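Local coordinates for uncharacterized egV family protein COG1307 (Ruminococcus gnavus, PDB 3JR7) that is of unknown function but belongs to the DegV family, whose members are thought to bind lipids, and may bind one itself, at residues Val26-Glu31 with Ala139-Thr144; Asp58-Gln64 with Asp280-Thr286; Leu145-Val150 with Val167-Ile171. All blocks are in the same frame, centred on the assembly; numbering follows the deposited sequence.

Interaction 1 (Val26-Glu31 with Ala139-Thr144)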
loop_
_atom_site.group_PDB
_atom_site.type_symbol
_atom_site.label_atom_id
_atom_site.label_comp_id
_atom_site.label_asym_id
_atom_site.label_seq_id
_atom_site.Cartn_x
_atom_site.Cartn_y
_atom_site.Cartn_z
ATOM N N VAL A 26 4.563 9.631 1.227
ATOM C CA VAL A 26 3.747 8.436 1.150
ATOM C C VAL A 26 2.919 8.360 2.411
ATOM O O VAL A 26 3.459 8.571 3.512
ATOM C CB VAL A 26 4.646 7.198 1.037
ATOM C CG1 VAL A 26 3.790 5.922 0.818
ATOM C CG2 VAL A 26 5.650 7.388 -0.104
ATOM N N ASP A 27 1.612 8.088 2.312
ATOM C CA ASP A 27 0.861 7.901 3.538
ATOM C C ASP A 27 1.342 6.622 4.228
ATOM O O ASP A 27 2.027 5.796 3.624
ATOM C CB ASP A 27 -0.671 7.963 3.364
ATOM C CG ASP A 27 -1.259 6.778 2.592
ATOM O OD1 ASP A 27 -0.754 5.626 2.674
ATOM O OD2 ASP A 27 -2.313 7.002 1.967
ATOM N N SER A 28 1.044 6.495 5.522
ATOM C CA SER A 28 1.776 5.524 6.361
ATOM C C SER A 28 1.408 4.070 6.005
ATOM O O SER A 28 2.088 3.149 6.363
ATOM C CB SER A 28 1.519 5.802 7.829
ATOM O OG SER A 28 0.174 5.611 8.136
ATOM N N CYS A 29 0.342 3.885 5.249
ATOM C CA CYS A 29 -0.010 2.536 4.792
ATOM C C CYS A 29 1.108 1.943 3.948
ATOM O O CYS A 29 1.416 0.744 4.049
ATOM C CB CYS A 29 -1.347 2.537 4.045
ATOM S SG CYS A 29 -1.889 0.868 3.663
ATOM N N GLY A 30 1.759 2.785 3.162
ATOM C CA GLY A 30 2.796 2.336 2.272
ATOM C C GLY A 30 4.073 2.058 3.013
ATOM O O GLY A 30 4.676 3.009 3.531
ATOM N N GLU A 31 4.520 0.792 3.028
ATOM C CA GLU A 31 5.704 0.421 3.811
ATOM C C GLU A 31 6.976 0.987 3.198
ATOM O O GLU A 31 7.036 1.121 2.013
ATOM C CB GLU A 31 5.850 -1.121 3.911
ATOM C CG GLU A 31 4.810 -1.863 4.713
ATOM C CD GLU A 31 3.452 -1.962 4.051
ATOM O OE1 GLU A 31 3.354 -1.797 2.796
ATOM O OE2 GLU A 31 2.485 -2.232 4.796
ATOM N N ALA A 139 -2.776 -0.266 -2.015
ATOM C CA ALA A 139 -2.512 -0.117 -0.594
ATOM C C ALA A 139 -1.151 -0.739 -0.359
ATOM O O ALA A 139 -0.618 -1.459 -1.216
ATOM C CB ALA A 139 -3.563 -0.868 0.237
ATOM N N SER A 140 -0.588 -0.478 0.808
ATOM C CA SER A 140 0.550 -1.232 1.333
ATOM C C SER A 140 1.689 -1.134 0.327
ATOM O O SER A 140 2.013 -0.030 -0.128
ATOM C CB SER A 140 0.118 -2.684 1.648
ATOM O OG SER A 140 1.215 -3.535 2.047
ATOM N N VAL A 141 2.240 -2.261 -0.076
ATOM C CA VAL A 141 3.388 -2.310 -0.971
ATOM C C VAL A 141 3.092 -1.843 -2.408
ATOM O O VAL A 141 4.022 -1.528 -3.174
ATOM C CB VAL A 141 4.130 -3.700 -0.991
ATOM C CG1 VAL A 141 4.982 -3.880 0.289
ATOM C CG2 VAL A 141 3.160 -4.848 -1.232
ATOM N N GLY A 142 1.819 -1.755 -2.770
ATOM C CA GLY A 142 1.450 -1.043 -4.021
ATOM C C GLY A 142 1.975 0.407 -3.963
ATOM O O GLY A 142 2.560 0.909 -4.914
ATOM N N GLU A 143 1.794 1.065 -2.815
ATOM C CA GLU A 143 2.296 2.451 -2.631
ATOM C C GLU A 143 3.825 2.482 -2.643
ATOM O O GLU A 143 4.461 3.377 -3.237
ATOM C CB GLU A 143 1.769 3.018 -1.327
ATOM C CG GLU A 143 0.235 3.161 -1.293
ATOM C CD GLU A 143 -0.284 3.607 0.061
ATOM O OE1 GLU A 143 0.156 4.656 0.553
ATOM O OE2 GLU A 143 -1.131 2.893 0.633
ATOM N N THR A 144 4.421 1.496 -1.972
ATOM C CA THR A 144 5.854 1.367 -1.867
ATOM C C THR A 144 6.447 1.310 -3.262
ATOM O O THR A 144 7.391 2.057 -3.597
ATOM C CB THR A 144 6.239 0.066 -1.128
ATOM O OG1 THR A 144 5.527 -0.024 0.117
ATOM C CG2 THR A 144 7.715 0.006 -0.904
#
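Glu143 enters the type I beta turn from Asp27 to Gly30, and its side chain can be traced atom by atom. CB rests on Gly30 CA at 3.8 Å, with Val26 CG1 close by; any side chain at Gly30 would run into both Glu143 CB and Val26 CG1. CG stands anti to the carbonyl carbon (chi1 -64°) and the chain then runs extended, which carries the carboxylate to Asp27 and Cys29. There Glu143 OE1 comes to 2.5 Å from Asp27 OD1, the two carboxylate planes standing nearly at right angles, while Glu143 OE2 lies against Cys29 CB at 3.4 Å. The other oxygen of Asp27, OD2, is held by Ser111 OG and Leu104 N, which limits how that carboxylate can turn.

Glu31, just past the turn, joins the other segment twice. A bend at chi2 (73°) turns OE1 back to Ser140 OG, from which it accepts at 2.9 Å, on the syn side but tilted 31° out of the carboxylate plane; OE2 is taken up by Ser282 N and Ser285 OG. Its backbone O receives Thr144 OG1 at 2.7 Å, in the carbonyl plane and on a lone pair. A weak bond from Ser140 N to Cys29 SG, 3.4 Å, adds to the join.

The contact thus sets the carboxyl end of strand 22-27, which lies between the parallel strands 42-51 and 98-103, against the first turn of helix 141-155. Helix 283-289 packs on Ser28, Cys29 and Ser140, while strands 248-253 and 275-280 of the second sheet meet Val141.

Interaction 2 (Asp58-Gln64 with Asp280-Thr286)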
loop_
_atom_site.group_PDB
_atom_site.type_symbol
_atom_site.label_atom_id
_atom_site.label_comp_id
_atom_site.label_asym_id
_atom_site.label_seq_id
_atom_site.Cartn_x
_atom_site.Cartn_y
_atom_site.Cartn_z
ATOM N N ASP A 58 -0.095 5.963 13.263
ATOM C CA ASP A 58 0.593 4.910 12.536
ATOM C C ASP A 58 1.957 5.420 12.160
ATOM O O ASP A 58 2.168 5.947 11.075
ATOM C CB ASP A 58 -0.195 4.471 11.293
ATOM C CG ASP A 58 0.544 3.427 10.450
ATOM O OD1 ASP A 58 1.542 2.828 10.944
ATOM O OD2 ASP A 58 0.137 3.205 9.275
ATOM N N ASP A 59 2.911 5.217 13.065
ATOM C CA ASP A 59 4.251 5.616 12.800
ATOM C C ASP A 59 5.240 4.618 13.430
ATOM O O ASP A 59 4.849 3.559 13.967
ATOM C CB ASP A 59 4.454 7.077 13.240
ATOM C CG ASP A 59 4.401 7.264 14.760
ATOM O OD1 ASP A 59 4.614 6.297 15.550
ATOM O OD2 ASP A 59 4.168 8.402 15.155
ATOM N N ASP A 60 6.515 4.959 13.339
ATOM C CA ASP A 60 7.602 4.022 13.629
ATOM C C ASP A 60 7.710 3.728 15.105
ATOM O O ASP A 60 8.369 2.778 15.507
ATOM C CB ASP A 60 8.893 4.604 13.071
ATOM C CG ASP A 60 8.682 5.127 11.617
ATOM O OD1 ASP A 60 8.694 4.241 10.712
ATOM O OD2 ASP A 60 8.427 6.374 11.404
ATOM N N SER A 61 7.002 4.503 15.907
ATOM C CA SER A 61 6.976 4.266 17.334
ATOM C C SER A 61 5.969 3.176 17.710
ATOM O O SER A 61 5.988 2.676 18.844
ATOM C CB SER A 61 6.665 5.579 18.059
ATOM O OG SER A 61 5.266 5.837 18.087
ATOM N N LEU A 62 5.064 2.814 16.807
ATOM C CA LEU A 62 4.047 1.813 17.144
ATOM C C LEU A 62 4.511 0.431 16.691
ATOM O O LEU A 62 4.618 0.160 15.507
ATOM C CB LEU A 62 2.694 2.142 16.540
ATOM C CG LEU A 62 1.528 1.183 16.834
ATOM C CD1 LEU A 62 1.086 1.150 18.341
ATOM C CD2 LEU A 62 0.372 1.554 15.953
ATOM N N LYS A 63 4.818 -0.433 17.644
ATOM C CA LYS A 63 5.318 -1.782 17.302
ATOM C C LYS A 63 4.188 -2.674 16.901
ATOM O O LYS A 63 3.147 -2.669 17.537
ATOM C CB LYS A 63 6.056 -2.401 18.491
ATOM C CG LYS A 63 7.333 -1.654 18.838
ATOM C CD LYS A 63 8.392 -1.859 17.758
ATOM C CE LYS A 63 9.535 -0.845 17.866
ATOM N NZ LYS A 63 9.089 0.522 17.387
ATOM N N GLN A 64 4.428 -3.470 15.858
ATOM C CA GLN A 64 3.408 -4.372 15.313
ATOM C C GLN A 64 2.848 -5.280 16.416
ATOM O O GLN A 64 1.661 -5.517 16.496
ATOM C CB GLN A 64 4.004 -5.215 14.157
ATOM C CG GLN A 64 2.963 -6.021 13.395
ATOM C CD GLN A 64 3.596 -6.884 12.355
ATOM O OE1 GLN A 64 3.773 -6.481 11.186
ATOM N NE2 GLN A 64 3.994 -8.058 12.772
ATOM N N ASP A 280 7.489 -6.233 6.317
ATOM C CA ASP A 280 6.488 -6.319 7.356
ATOM C C ASP A 280 5.447 -5.273 7.101
ATOM O O ASP A 280 5.772 -4.155 6.700
ATOM C CB ASP A 280 7.082 -6.089 8.745
ATOM C CG ASP A 280 8.038 -7.207 9.144
ATOM O OD1 ASP A 280 7.549 -8.285 9.467
ATOM O OD2 ASP A 280 9.255 -7.015 9.036
ATOM N N THR A 281 4.206 -5.629 7.352
ATOM C CA THR A 281 3.110 -4.686 7.150
ATOM C C THR A 281 3.198 -3.445 8.082
ATOM O O THR A 281 3.565 -3.536 9.262
ATOM C CB THR A 281 1.763 -5.337 7.375
ATOM O OG1 THR A 281 1.802 -6.119 8.567
ATOM C CG2 THR A 281 1.359 -6.221 6.199
ATOM N N SER A 282 2.833 -2.294 7.538
ATOM C CA SER A 282 2.721 -1.031 8.303
ATOM C C SER A 282 1.557 -1.130 9.297
ATOM O O SER A 282 0.814 -2.102 9.294
ATOM C CB SER A 282 2.407 0.107 7.339
ATOM O OG SER A 282 1.052 -0.060 6.835
ATOM N N GLY A 283 1.384 -0.119 10.144
ATOM C CA GLY A 283 0.252 -0.072 11.075
ATOM C C GLY A 283 -1.092 -0.209 10.380
ATOM O O GLY A 283 -1.933 -1.045 10.760
ATOM N N ILE A 284 -1.336 0.628 9.356
ATOM C CA ILE A 284 -2.637 0.523 8.660
ATOM C C ILE A 284 -2.775 -0.837 7.948
ATOM O O ILE A 284 -3.827 -1.466 8.007
ATOM C CB ILE A 284 -2.812 1.678 7.679
ATOM C CG1 ILE A 284 -2.890 3.000 8.464
ATOM C CG2 ILE A 284 -4.066 1.480 6.807
ATOM C CD1 ILE A 284 -4.133 3.149 9.357
ATOM N N SER A 285 -1.704 -1.298 7.323
ATOM C CA SER A 285 -1.713 -2.586 6.657
ATOM C C SER A 285 -2.009 -3.728 7.646
ATOM O O SER A 285 -2.791 -4.633 7.355
ATOM C CB SER A 285 -0.390 -2.806 5.913
ATOM O OG SER A 285 -0.249 -1.919 4.769
ATOM N N THR A 286 -1.374 -3.671 8.820
ATOM C CA THR A 286 -1.647 -4.633 9.885
ATOM C C THR A 286 -3.101 -4.611 10.319
ATOM O O THR A 286 -3.739 -5.672 10.417
ATOM C CB THR A 286 -0.740 -4.368 11.062
ATOM O OG1 THR A 286 0.610 -4.674 10.657
ATOM C CG2 THR A 286 -1.179 -5.162 12.278
HETATM O O HOH W 1 5.039 -8.505 9.697
HETATM O O HOH W 2 6.144 -9.323 12.365
#
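Asp58 OD2 accepts from two directions: from the backbone N of Ile284 at 3.0 Å and from the hydroxyl of Ser28. The Ile284 bond is fairly straight (148° at the hydrogen), yet its donor stands well above the carboxylate plane, 69° out of it. OD1 of the same group takes a weaker, strongly bent bond from Gly283 N at 3.1 Å. Having CG anti to the backbone N (chi1 176°) lets the carboxylate reach over to the helix start, where Gly283 has no CB to collide with OD1. With an alanine here, the amides of Gly283 and Ile284 and the Ser28 hydroxyl would probably be left without their common acceptor.

Gln64 makes a looser second join. Its extended chain sends OE1 to within 3.3 Å of Thr281 OG1, a weak bond at best, and an unsettled one, since the single Thr281 proton may go to Thr286 OG1 instead, 2.8 Å from Thr281 OG1. Thr286 OG1 in turn donates to Ser282 O at 2.9 Å, from above the carbonyl plane.

Ser282 is the N-cap: its OG accepts from Ser285 N at 3.1 Å and also bonds Cys29 O. The arrangement is that of a serine-capped helix start with an acidic side chain from a distant loop set against its first amides, and Ser285 of this helix start lines the pocket in which a PG6 molecule is bound.

Interaction 3 (Leu145-Val150 with Val167-Ile171)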
loop_
_atom_site.group_PDB
_atom_site.type_symbol
_atom_site.label_atom_id
_atom_site.label_comp_id
_atom_site.label_asym_id
_atom_site.label_seq_id
_atom_site.Cartn_x
_atom_site.Cartn_y
_atom_site.Cartn_z
ATOM N N LEU A 145 5.874 0.449 -4.083
ATOM C CA LEU A 145 6.402 0.256 -5.436
ATOM C C LEU A 145 6.269 1.523 -6.302
ATOM O O LEU A 145 7.170 1.852 -7.063
ATOM C CB LEU A 145 5.740 -0.935 -6.128
ATOM C CG LEU A 145 6.258 -2.311 -5.739
ATOM C CD1 LEU A 145 5.345 -3.397 -6.325
ATOM C CD2 LEU A 145 7.701 -2.503 -6.150
ATOM N N ILE A 146 5.173 2.239 -6.138
ATOM C CA ILE A 146 4.972 3.537 -6.814
ATOM C C ILE A 146 6.052 4.573 -6.382
ATOM O O ILE A 146 6.668 5.193 -7.236
ATOM C CB ILE A 146 3.539 4.076 -6.567
ATOM C CG1 ILE A 146 2.494 3.135 -7.226
ATOM C CG2 ILE A 146 3.358 5.495 -7.127
ATOM C CD1 ILE A 146 1.082 3.353 -6.709
ATOM N N ALA A 147 6.319 4.669 -5.076
ATOM C CA ALA A 147 7.373 5.518 -4.537
ATOM C C ALA A 147 8.735 5.173 -5.163
ATOM O O ALA A 147 9.489 6.097 -5.557
ATOM C CB ALA A 147 7.469 5.411 -2.997
ATOM N N LEU A 148 9.043 3.871 -5.253
ATOM C CA LEU A 148 10.282 3.392 -5.917
ATOM C C LEU A 148 10.357 3.810 -7.389
ATOM O O LEU A 148 11.416 4.202 -7.916
ATOM C CB LEU A 148 10.444 1.862 -5.777
ATOM C CG LEU A 148 10.817 1.356 -4.381
ATOM C CD1 LEU A 148 10.769 -0.126 -4.222
ATOM C CD2 LEU A 148 12.258 1.898 -3.968
ATOM N N LYS A 149 9.223 3.742 -8.062
ATOM C CA LYS A 149 9.167 4.152 -9.451
ATOM C C LYS A 149 9.423 5.661 -9.627
ATOM O O LYS A 149 10.109 6.063 -10.555
ATOM C CB LYS A 149 7.798 3.751 -10.055
ATOM C CG LYS A 149 7.630 3.981 -11.567
ATOM C CD LYS A 149 8.734 3.282 -12.414
ATOM C CE LYS A 149 8.514 1.822 -12.589
ATOM N NZ LYS A 149 9.486 1.151 -13.570
ATOM N N VAL A 150 8.862 6.487 -8.742
ATOM C CA VAL A 150 9.156 7.920 -8.756
ATOM C C VAL A 150 10.667 8.124 -8.694
ATOM O O VAL A 150 11.249 8.841 -9.513
ATOM C CB VAL A 150 8.454 8.692 -7.587
ATOM C CG1 VAL A 150 8.999 10.159 -7.537
ATOM C CG2 VAL A 150 6.938 8.602 -7.712
ATOM N N VAL A 167 4.869 7.410 -14.020
ATOM C CA VAL A 167 4.354 6.795 -12.815
ATOM C C VAL A 167 2.871 6.483 -12.937
ATOM O O VAL A 167 2.441 5.438 -12.486
ATOM C CB VAL A 167 4.648 7.657 -11.584
ATOM C CG1 VAL A 167 3.909 7.111 -10.364
ATOM C CG2 VAL A 167 6.203 7.724 -11.354
ATOM N N GLU A 168 2.083 7.388 -13.522
ATOM C CA GLU A 168 0.687 7.087 -13.779
ATOM C C GLU A 168 0.555 5.855 -14.681
ATOM O O GLU A 168 -0.355 5.051 -14.462
ATOM C CB GLU A 168 -0.113 8.300 -14.309
ATOM C CG GLU A 168 -0.279 9.443 -13.288
ATOM C CD GLU A 168 -1.326 9.185 -12.142
ATOM O OE1 GLU A 168 -1.967 8.061 -12.169
ATOM O OE2 GLU A 168 -1.519 10.132 -11.258
ATOM N N CYS A 169 1.456 5.689 -15.654
ATOM C CA CYS A 169 1.467 4.482 -16.493
ATOM C C CYS A 169 1.758 3.248 -15.620
ATOM O O CYS A 169 1.056 2.243 -15.682
ATOM C CB CYS A 169 2.511 4.582 -17.623
ATOM S SG CYS A 169 2.768 2.997 -18.538
ATOM N N TYR A 170 2.800 3.337 -14.819
ATOM C CA TYR A 170 3.100 2.259 -13.894
ATOM C C TYR A 170 1.880 1.877 -13.028
ATOM O O TYR A 170 1.585 0.674 -12.860
ATOM C CB TYR A 170 4.323 2.585 -13.013
ATOM C CG TYR A 170 4.530 1.484 -11.975
ATOM C CD1 TYR A 170 4.823 0.185 -12.380
ATOM C CD2 TYR A 170 4.368 1.721 -10.617
ATOM C CE1 TYR A 170 4.948 -0.847 -11.460
ATOM C CE2 TYR A 170 4.526 0.695 -9.683
ATOM C CZ TYR A 170 4.800 -0.586 -10.119
ATOM O OH TYR A 170 4.912 -1.628 -9.230
ATOM N N ILE A 171 1.155 2.866 -12.510
ATOM C CA ILE A 171 -0.024 2.607 -11.698
ATOM C C ILE A 171 -1.045 1.786 -12.482
ATOM O O ILE A 171 -1.633 0.816 -11.965
ATOM C CB ILE A 171 -0.594 3.916 -11.163
ATOM C CG1 ILE A 171 0.383 4.476 -10.082
ATOM C CG2 ILE A 171 -1.945 3.750 -10.575
ATOM C CD1 ILE A 171 0.028 5.897 -9.605
#
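Segments 145-150 of helix 141-155 and 167-171 of helix 160-173 run nearly antiparallel, their directions 151° apart and their axes 9.9 Å from each other at closest approach. The backbones come nearest at Val150 and Val167, whose CA atoms are 6.4 Å apart; there Val150 CG2 meets Val167 CG2 at 3.8 Å.

Tyr170 makes the broadest of the other contacts. Its ring, carried outward with CG anti to the backbone N (chi1 175°), lies with Lys149 CE over one face, 4.0 Å from CD1, and with the backbone N of Ile146 at its edge. The Lys149 chain folds at chi2 and chi3 to lay its methylenes along the ring, while NZ turns to Gln152 OE1. At the far end Tyr170 OH sits 3.3 Å from Leu145 CB and finds its polar partner in Gln174 NE2. Ile146 splits the work between its branches: CG2 packs on Val167 CG1 at 3.7 Å, and CD1 on Ile171 CG1 at 3.6 Å.

Beneath this helical hairpin lies the sheet that includes strand 22-27. Phe134 of strand 130-135 is touched by Val150, Val167 and Ile171, whereas Val102 and Tyr100 of strand 98-103 take Ile146 and Val150.

In the fold
Interaction 1 lies about 3 Å from the chain's centre and touches both others. Its centre is about 11 Å from that of interaction 2, and probable hydrogen bonds join Ser28 OG to Asp58 OD2 and Ser285 OG to Glu31 OE2 (2.7 and 2.8 Å). Interaction 3, about 12 Å from interaction 1 centre to centre, continues along helix 141-155, Val26 CG2 packing on Ala147 CB at 3.9 Å. Interactions 2 and 3 sit on opposite sides of the chain's centre, about 22 Å between centres. A bound PG6, probably from the crystallisation liquor, lies about 4 Å from the side chains of Ala139 and Ile284. Cys169, which does not touch 145-150, has been seen in an interchain disulfide.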